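PDB 4YWO: mercuric reductase from Metallosphaera sedula, which probably catalyses the NADPH-dependent reduction of mercuric ion to elemental mercury, working as an FAD-containing homodimer. Local coordinates for residues 121-124 with 128-131; 193-198 with 346-351; 389-394 with 445-450. All coordinates share one frame; numbering follows the deposited sequence.

Contact 1 (121-124 with 128-131); sequences RFIS and VKVN
Arg121 and Lys129 face each other as an antiparallel hydrogen-bonded pair in the hairpin of strands 120-124 and 127-130. Two backbone bonds hold them. Lys129 N donates to Arg121 O at 2.8 Å, and Arg121 N returns a bond to Lys129 O at 3.0 Å. Arg121 O also receives the CA-H of Val128, with Val128 CA 3.1 Å from this oxygen. Phe122 and Val128 form the next, non-hydrogen-bonded pair. After it the strand is broken: Ile123 and Ser124 both face the residue just before Val128, a classic beta bulge at the corner of the chain.

The aromatic contact is a CH-pi interaction. Val128 CG1 sits over the centre of one face of the Phe122 ring, 3.6 Å from its centroid. Val128 holds CG1 anti to its carbonyl carbon (chi1 -64°), and this turns the methyl over the ring. Phe140 meets the Phe122 ring edge-to-face.

The remaining side-chain contacts are aliphatic and more exposed. The Lys129 chain runs beside that of Arg121 in the same direction, with Lys129 CE 4.0 Å from Arg121 CB. Ile123 CG2 touches Lys129 CG at 3.8 Å, across the lysine chain.

The hairpin belongs to the three-stranded antiparallel sheet of the FAD domain, and Ala120, next to Arg121, binds FAD. Arg121 NE and Lys129 NZ lie 5.7 Å apart. Salt bridges from Arg121 to Glu119 and Asp272 probably offset this like charge, so the two cationic chains can share one face through their methylenes.

Contact 2 (193-198 with 346-351); sequences YSRMKV and FTQPNL
The guanidinium of Arg195 meets the amide oxygen of Gln348 where helix 184-194 finishes in a Schellman motif and faces the loop leading into strand 350-355. The helix belongs to the pyridine nucleotide-disulphide oxidoreductase region, the strand to the dimerisation domain. These two residues make all of the direct contact between the segments.

Arg195 places CG anti to its carbonyl carbon (chi1 -70°) and then runs extended as far as NE. Its guanidinium is thereby carried across to the loop. Gln348 has the other first torsion, with CG opposite the backbone N (chi1 178°), and is also extended. The chains cross at about a right angle, and the guanidinium and amide planes are 68° apart.

One oxygen takes both donors. Arg195 NH1 gives a hydrogen bond to Gln348 OE1 at 2.9 Å, with OE1 close to the guanidinium plane. Arg195 NH2 adds a weak bond to the same OE1 at 3.2 Å. Elsewhere, Arg195 NE forms a salt bridge with Asp228, and Gln348 NE2 bonds to Glu408. Both flat groups are thus held at two places, which should limit their rotation.

The loop is braced from within around the cis peptide before Pro349. Asn350 ND2 donates to Thr347 O at 2.8 Å, and Thr347 OG1 donates to Pro349 O at 2.9 Å. Phe346, at the start of the loop, touches FAD and packs on Lys380 of the second subunit.

At the helix end, Lys197 has positive phi and its N bonds to Ser194 O at 3.2 Å. Tyr193 O accepts Met196 N at 2.8 Å and Val198 N at 3.3 Å, from opposite faces of its carbonyl plane.

Contact 3 (389-394 with 445-450); sequences GFVKMV and RLVALA
Lys392 NZ is gripped by salt bridges to Glu214 and Glu216, on the side of strand 390-396 turned away from helix 442-449, while its neighbours Val391 and Met393 pack on Val447 of that helix. The axes of strand 390-394 and helix 445-449 come within 8.4 Å and cross at -57°.

Val447 carries most of the contact. Its CG1 lies 3.6 Å from Met393 CE and 4.0 Å from Val391 CG1, so it sits between two alternate residues of the strand. Its CG2 rests on the backbone, 3.6 Å from Val391 O. Met393 leaves the strand extended and then bends at its last torsion (chi3 -79°). The bend brings CE back against Val447, while SD passes alongside Ala448, 4.3 Å from its CB.

No hydrogen bond links the two segments. Leu373 of strand 368-374 also touches Val447, and residues of helix 427-431 pack on Ala448. The contact thus joins the antiparallel sheet of the dimerisation domain to its C-terminal helix. Cohesion here rests on apolar side-chain contacts, with the charge of Lys392 on the other face of the sheet.

In the fold
Contact 1 lies far from the others, its centre about 43 Å from that of contact 2 and about 52 Å from that of contact 3, on the opposite side of the chain's centre. Contacts 2 and 3 reach the same antiparallel sheet of the dimerisation domain. Their centres are about 25 Å apart and their nearest atoms about 6 Å, without touching. FAD relates the first two. The Arg121 side chain of contact 1 comes within about 6 Å of a bound FAD, and Phe346 of contact 2 touches FAD, although the Gln348 side chain stays about 14 Å from it. Contact 3 lies away from the annotated sites, in the interior of the dimerisation domain.

Contact 1 (121-124 with 128-131)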
loop_
_atom_site.group_PDB
_atom_site.type_symbol
_atom_site.label_atom_id
_atom_site.label_comp_id
_atom_site.label_asym_id
_atom_site.label_seq_id
_atom_site.Cartn_x
_atom_site.Cartn_y
_atom_site.Cartn_z
ATOM N N ARG A 121 22.695 -33.644 -12.627
ATOM C CA ARG A 121 23.168 -33.276 -13.960
ATOM C C ARG A 121 22.522 -34.172 -14.988
ATOM O O ARG A 121 22.373 -35.368 -14.698
ATOM C CB ARG A 121 24.704 -33.478 -14.092
ATOM C CG ARG A 121 25.494 -32.546 -13.189
ATOM C CD ARG A 121 26.996 -32.730 -13.292
ATOM N NE ARG A 121 27.628 -31.604 -12.588
ATOM C CZ ARG A 121 28.093 -30.513 -13.172
ATOM N NH1 ARG A 121 28.066 -30.358 -14.482
ATOM N NH2 ARG A 121 28.631 -29.574 -12.408
ATOM N N PHE A 122 22.141 -33.612 -16.123
ATOM C CA PHE A 122 21.497 -34.372 -17.165
ATOM C C PHE A 122 22.529 -35.318 -17.829
ATOM O O PHE A 122 23.661 -34.856 -18.087
ATOM C CB PHE A 122 20.813 -33.567 -18.213
ATOM C CG PHE A 122 19.495 -32.975 -17.679
ATOM C CD1 PHE A 122 19.538 -31.777 -17.030
ATOM C CD2 PHE A 122 18.362 -33.608 -17.836
ATOM C CE1 PHE A 122 18.348 -31.238 -16.533
ATOM C CE2 PHE A 122 17.149 -33.126 -17.263
ATOM C CZ PHE A 122 17.218 -31.920 -16.613
ATOM N N ILE A 123 22.046 -36.525 -18.051
ATOM C CA ILE A 123 22.849 -37.517 -18.842
ATOM C C ILE A 123 22.130 -38.011 -20.081
ATOM O O ILE A 123 22.760 -38.762 -20.909
ATOM C CB ILE A 123 23.275 -38.687 -17.918
ATOM C CG1 ILE A 123 22.092 -39.444 -17.336
ATOM C CG2 ILE A 123 24.258 -38.223 -16.827
ATOM C CD1 ILE A 123 22.384 -40.590 -16.336
ATOM N N SER A 124 20.849 -37.679 -20.296
ATOM C CA SER A 124 20.124 -38.038 -21.466
ATOM C C SER A 124 18.923 -37.098 -21.497
ATOM O O SER A 124 18.653 -36.412 -20.497
ATOM C CB SER A 124 19.656 -39.450 -21.403
ATOM O OG SER A 124 18.467 -39.654 -20.675
ATOM N N VAL A 128 18.688 -37.763 -15.259
ATOM C CA VAL A 128 19.746 -37.071 -14.562
ATOM C C VAL A 128 20.498 -38.133 -13.754
ATOM O O VAL A 128 19.953 -39.211 -13.444
ATOM C CB VAL A 128 19.272 -35.917 -13.630
ATOM C CG1 VAL A 128 18.622 -34.810 -14.465
ATOM C CG2 VAL A 128 18.322 -36.438 -12.608
ATOM N N LYS A 129 21.698 -37.755 -13.367
ATOM C CA LYS A 129 22.404 -38.402 -12.306
ATOM C C LYS A 129 22.449 -37.536 -11.080
ATOM O O LYS A 129 22.692 -36.314 -11.168
ATOM C CB LYS A 129 23.852 -38.843 -12.785
ATOM C CG LYS A 129 24.758 -37.677 -13.112
ATOM C CD LYS A 129 26.222 -38.058 -13.536
ATOM C CE LYS A 129 26.967 -36.794 -14.022
ATOM N NZ LYS A 129 28.437 -36.985 -14.249
ATOM N N VAL A 130 22.252 -38.197 -9.949
ATOM C CA VAL A 130 22.522 -37.563 -8.673
ATOM C C VAL A 130 23.081 -38.620 -7.690
ATOM O O VAL A 130 22.510 -39.645 -7.484
ATOM C CB VAL A 130 21.263 -36.804 -8.155
ATOM C CG1 VAL A 130 20.046 -37.687 -8.156
ATOM C CG2 VAL A 130 21.542 -36.087 -6.855
ATOM N N ASN A 131 24.130 -38.207 -6.998
ATOM C CA ASN A 131 24.820 -39.065 -6.005
ATOM C C ASN A 131 25.129 -40.471 -6.645
ATOM O O ASN A 131 25.044 -41.547 -6.010
ATOM C CB ASN A 131 23.981 -39.204 -4.730
ATOM C CG ASN A 131 23.693 -37.833 -4.036
ATOM O OD1 ASN A 131 24.505 -36.969 -4.065
ATOM N ND2 ASN A 131 22.499 -37.667 -3.470
#

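Contact 2 (193-198 with 346-351)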
loop_
_atom_site.group_PDB
_atom_site.type_symbol
_atom_site.label_atom_id
_atom_site.label_comp_id
_atom_site.label_asym_id
_atom_site.label_seq_id
_atom_site.Cartn_x
_atom_site.Cartn_y
_atom_site.Cartn_z
ATOM N N TYR A 193 23.867 -0.442 4.858
ATOM C CA TYR A 193 25.129 -0.273 5.616
ATOM C C TYR A 193 25.358 1.135 5.954
ATOM O O TYR A 193 25.829 1.442 7.070
ATOM C CB TYR A 193 26.288 -0.899 4.783
ATOM C CG TYR A 193 26.509 -2.371 5.098
ATOM C CD1 TYR A 193 25.597 -3.384 4.772
ATOM C CD2 TYR A 193 27.629 -2.792 5.858
ATOM C CE1 TYR A 193 25.769 -4.721 5.180
ATOM C CE2 TYR A 193 27.816 -4.089 6.187
ATOM C CZ TYR A 193 26.930 -5.065 5.878
ATOM O OH TYR A 193 27.115 -6.344 6.270
ATOM N N SER A 194 24.966 2.094 5.116
ATOM C CA SER A 194 25.103 3.506 5.533
ATOM C C SER A 194 24.299 3.832 6.780
ATOM O O SER A 194 24.754 4.562 7.681
ATOM C CB SER A 194 24.813 4.436 4.383
ATOM O OG SER A 194 23.477 4.403 3.983
ATOM N N ARG A 195 23.170 3.182 6.945
ATOM C CA ARG A 195 22.274 3.375 8.119
ATOM C C ARG A 195 22.789 2.588 9.325
ATOM O O ARG A 195 22.165 2.494 10.375
ATOM C CB ARG A 195 20.822 3.041 7.743
ATOM C CG ARG A 195 20.237 4.046 6.812
ATOM C CD ARG A 195 18.767 3.707 6.528
ATOM N NE ARG A 195 18.105 4.802 5.810
ATOM C CZ ARG A 195 16.754 4.957 5.732
ATOM N NH1 ARG A 195 15.972 4.014 6.180
ATOM N NH2 ARG A 195 16.324 6.096 5.178
ATOM N N MET A 196 23.890 1.847 9.080
ATOM C CA MET A 196 24.650 1.208 10.226
ATOM C C MET A 196 25.965 1.891 10.533
ATOM O O MET A 196 26.873 1.207 11.083
ATOM C CB MET A 196 24.793 -0.221 9.997
ATOM C CG MET A 196 23.451 -0.840 9.897
ATOM S SD MET A 196 23.499 -2.518 9.536
ATOM C CE MET A 196 21.686 -2.831 9.371
ATOM N N LYS A 197 26.099 3.153 10.172
ATOM C CA LYS A 197 27.254 3.969 10.404
ATOM C C LYS A 197 28.514 3.460 9.674
ATOM O O LYS A 197 29.630 3.543 10.174
ATOM C CB LYS A 197 27.519 3.987 11.926
ATOM C CG LYS A 197 27.899 5.320 12.479
ATOM C CD LYS A 197 28.352 5.113 13.921
ATOM C CE LYS A 197 28.686 6.428 14.599
ATOM N NZ LYS A 197 29.452 7.339 13.723
ATOM N N VAL A 198 28.366 2.964 8.476
ATOM C CA VAL A 198 29.446 2.479 7.598
ATOM C C VAL A 198 29.522 3.530 6.501
ATOM O O VAL A 198 28.483 3.943 5.928
ATOM C CB VAL A 198 29.178 1.066 7.000
ATOM C CG1 VAL A 198 30.230 0.665 5.998
ATOM C CG2 VAL A 198 28.999 0.031 8.114
ATOM N N PHE A 346 13.511 -1.903 -2.209
ATOM C CA PHE A 346 12.978 -1.666 -0.872
ATOM C C PHE A 346 13.881 -0.730 -0.029
ATOM O O PHE A 346 13.889 -0.824 1.181
ATOM C CB PHE A 346 12.761 -2.977 -0.151
ATOM C CG PHE A 346 11.602 -3.796 -0.652
ATOM C CD1 PHE A 346 10.293 -3.543 -0.147
ATOM C CD2 PHE A 346 11.729 -4.824 -1.549
ATOM C CE1 PHE A 346 9.196 -4.262 -0.616
ATOM C CE2 PHE A 346 10.613 -5.556 -1.950
ATOM C CZ PHE A 346 9.370 -5.283 -1.429
ATOM N N THR A 347 14.614 0.196 -0.679
ATOM C CA THR A 347 15.063 1.329 0.010
ATOM C C THR A 347 13.870 2.102 0.638
ATOM O O THR A 347 12.762 1.866 0.305
ATOM C CB THR A 347 15.805 2.271 -0.931
ATOM O OG1 THR A 347 15.037 2.531 -2.131
ATOM C CG2 THR A 347 17.159 1.649 -1.408
ATOM N N GLN A 348 14.218 3.056 1.464
ATOM C CA GLN A 348 13.248 4.048 1.961
ATOM C C GLN A 348 13.688 5.360 1.363
ATOM O O GLN A 348 14.806 5.883 1.633
ATOM C CB GLN A 348 13.347 4.166 3.445
ATOM C CG GLN A 348 12.354 5.244 3.971
ATOM C CD GLN A 348 12.318 5.331 5.426
ATOM O OE1 GLN A 348 13.385 5.242 6.095
ATOM N NE2 GLN A 348 11.093 5.524 6.008
ATOM N N PRO A 349 12.850 6.050 0.599
ATOM C CA PRO A 349 11.539 5.560 0.054
ATOM C C PRO A 349 11.755 4.463 -0.963
ATOM O O PRO A 349 12.890 4.304 -1.475
ATOM C CB PRO A 349 10.953 6.782 -0.574
ATOM C CG PRO A 349 12.139 7.531 -1.114
ATOM C CD PRO A 349 13.180 7.366 0.007
ATOM N N ASN A 350 10.709 3.720 -1.225
ATOM C CA ASN A 350 10.725 2.622 -2.195
ATOM C C ASN A 350 10.753 3.142 -3.653
ATOM O O ASN A 350 10.327 4.287 -3.969
ATOM C CB ASN A 350 9.499 1.775 -2.113
ATOM C CG ASN A 350 9.202 1.046 -0.820
ATOM O OD1 ASN A 350 8.030 0.661 -0.610
ATOM N ND2 ASN A 350 10.159 0.887 0.081
ATOM N N LEU A 351 11.312 2.307 -4.535
ATOM C CA LEU A 351 11.168 2.533 -6.000
ATOM C C LEU A 351 10.384 1.360 -6.471
ATOM O O LEU A 351 10.716 0.186 -6.117
ATOM C CB LEU A 351 12.503 2.582 -6.740
ATOM C CG LEU A 351 13.467 3.703 -6.248
ATOM C CD1 LEU A 351 14.365 3.128 -5.216
ATOM C CD2 LEU A 351 14.242 4.301 -7.426
#

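Contact 3 (389-394 with 445-450)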
loop_
_atom_site.group_PDB
_atom_site.type_symbol
_atom_site.label_atom_id
_atom_site.label_comp_id
_atom_site.label_asym_id
_atom_site.label_seq_id
_atom_site.Cartn_x
_atom_site.Cartn_y
_atom_site.Cartn_z
ATOM N N GLY A 389 9.870 12.151 -4.643
ATOM C CA GLY A 389 9.393 11.099 -5.521
ATOM C C GLY A 389 8.422 11.522 -6.548
ATOM O O GLY A 389 8.172 12.707 -6.770
ATOM N N PHE A 390 7.829 10.540 -7.179
ATOM C CA PHE A 390 6.926 10.720 -8.264
ATOM C C PHE A 390 6.120 9.497 -8.581
ATOM O O PHE A 390 6.446 8.386 -8.140
ATOM C CB PHE A 390 7.679 11.155 -9.573
ATOM C CG PHE A 390 8.529 10.060 -10.150
ATOM C CD1 PHE A 390 7.992 9.096 -11.009
ATOM C CD2 PHE A 390 9.800 9.806 -9.650
ATOM C CE1 PHE A 390 8.768 8.006 -11.436
ATOM C CE2 PHE A 390 10.572 8.750 -10.083
ATOM C CZ PHE A 390 10.063 7.824 -10.947
ATOM N N VAL A 391 5.086 9.687 -9.381
ATOM C CA VAL A 391 4.336 8.549 -9.974
ATOM C C VAL A 391 4.244 8.831 -11.479
ATOM O O VAL A 391 3.808 9.922 -11.899
ATOM C CB VAL A 391 2.944 8.312 -9.344
ATOM C CG1 VAL A 391 2.322 7.116 -9.960
ATOM C CG2 VAL A 391 3.133 8.087 -7.904
ATOM N N LYS A 392 4.675 7.860 -12.288
ATOM C CA LYS A 392 4.612 7.991 -13.766
ATOM C C LYS A 392 3.720 6.899 -14.306
ATOM O O LYS A 392 3.836 5.724 -13.921
ATOM C CB LYS A 392 5.976 7.823 -14.358
ATOM C CG LYS A 392 6.080 8.051 -15.853
ATOM C CD LYS A 392 7.587 8.106 -16.224
ATOM C CE LYS A 392 7.757 8.573 -17.620
ATOM N NZ LYS A 392 9.221 8.672 -17.962
ATOM N N MET A 393 2.830 7.269 -15.194
ATOM C CA MET A 393 1.850 6.358 -15.799
ATOM C C MET A 393 1.958 6.411 -17.299
ATOM O O MET A 393 2.119 7.528 -17.845
ATOM C CB MET A 393 0.443 6.660 -15.293
ATOM C CG MET A 393 -0.708 5.737 -15.801
ATOM S SD MET A 393 -2.274 6.091 -15.047
ATOM C CE MET A 393 -2.040 5.275 -13.480
ATOM N N VAL A 394 1.962 5.266 -17.938
ATOM C CA VAL A 394 2.106 5.159 -19.375
ATOM C C VAL A 394 0.927 4.427 -19.969
ATOM O O VAL A 394 0.521 3.383 -19.444
ATOM C CB VAL A 394 3.369 4.393 -19.743
ATOM C CG1 VAL A 394 3.562 4.292 -21.245
ATOM C CG2 VAL A 394 4.640 4.893 -19.055
ATOM N N ARG A 445 -4.658 7.459 -8.856
ATOM C CA ARG A 445 -5.798 8.141 -9.451
ATOM C C ARG A 445 -5.403 9.586 -9.798
ATOM O O ARG A 445 -5.818 10.086 -10.819
ATOM C CB ARG A 445 -7.005 8.070 -8.472
ATOM C CG ARG A 445 -8.252 8.845 -8.937
ATOM C CD ARG A 445 -9.507 8.505 -8.082
ATOM N NE ARG A 445 -10.633 9.219 -8.641
ATOM C CZ ARG A 445 -10.841 10.504 -8.488
ATOM N NH1 ARG A 445 -10.012 11.271 -7.764
ATOM N NH2 ARG A 445 -11.896 11.015 -9.098
ATOM N N LEU A 446 -4.537 10.222 -9.013
ATOM C CA LEU A 446 -4.135 11.581 -9.334
ATOM C C LEU A 446 -3.355 11.656 -10.560
ATOM O O LEU A 446 -3.543 12.628 -11.416
ATOM C CB LEU A 446 -3.344 12.172 -8.170
ATOM C CG LEU A 446 -4.097 12.374 -6.843
ATOM C CD1 LEU A 446 -3.145 12.690 -5.720
ATOM C CD2 LEU A 446 -5.188 13.448 -7.066
ATOM N N VAL A 447 -2.462 10.704 -10.805
ATOM C CA VAL A 447 -1.780 10.741 -12.085
ATOM C C VAL A 447 -2.692 10.432 -13.248
ATOM O O VAL A 447 -2.500 10.939 -14.369
ATOM C CB VAL A 447 -0.482 9.859 -12.083
ATOM C CG1 VAL A 447 -0.769 8.389 -12.092
ATOM C CG2 VAL A 447 0.490 10.225 -13.205
ATOM N N ALA A 448 -3.676 9.563 -13.064
ATOM C CA ALA A 448 -4.722 9.317 -14.103
ATOM C C ALA A 448 -5.445 10.652 -14.454
ATOM O O ALA A 448 -5.712 10.893 -15.700
ATOM C CB ALA A 448 -5.731 8.274 -13.578
ATOM N N LEU A 449 -5.767 11.443 -13.474
ATOM C CA LEU A 449 -6.448 12.743 -13.662
ATOM C C LEU A 449 -5.573 13.704 -14.518
ATOM O O LEU A 449 -6.074 14.585 -15.244
ATOM C CB LEU A 449 -6.773 13.384 -12.364
ATOM C CG LEU A 449 -7.974 12.797 -11.629
ATOM C CD1 LEU A 449 -7.974 13.301 -10.227
ATOM C CD2 LEU A 449 -9.282 13.193 -12.299
ATOM N N ALA A 450 -4.259 13.492 -14.457
ATOM C CA ALA A 450 -3.297 14.335 -15.203
ATOM C C ALA A 450 -3.390 14.158 -16.681
ATOM O O ALA A 450 -2.812 15.017 -17.417
ATOM C CB ALA A 450 -1.865 14.117 -14.736
#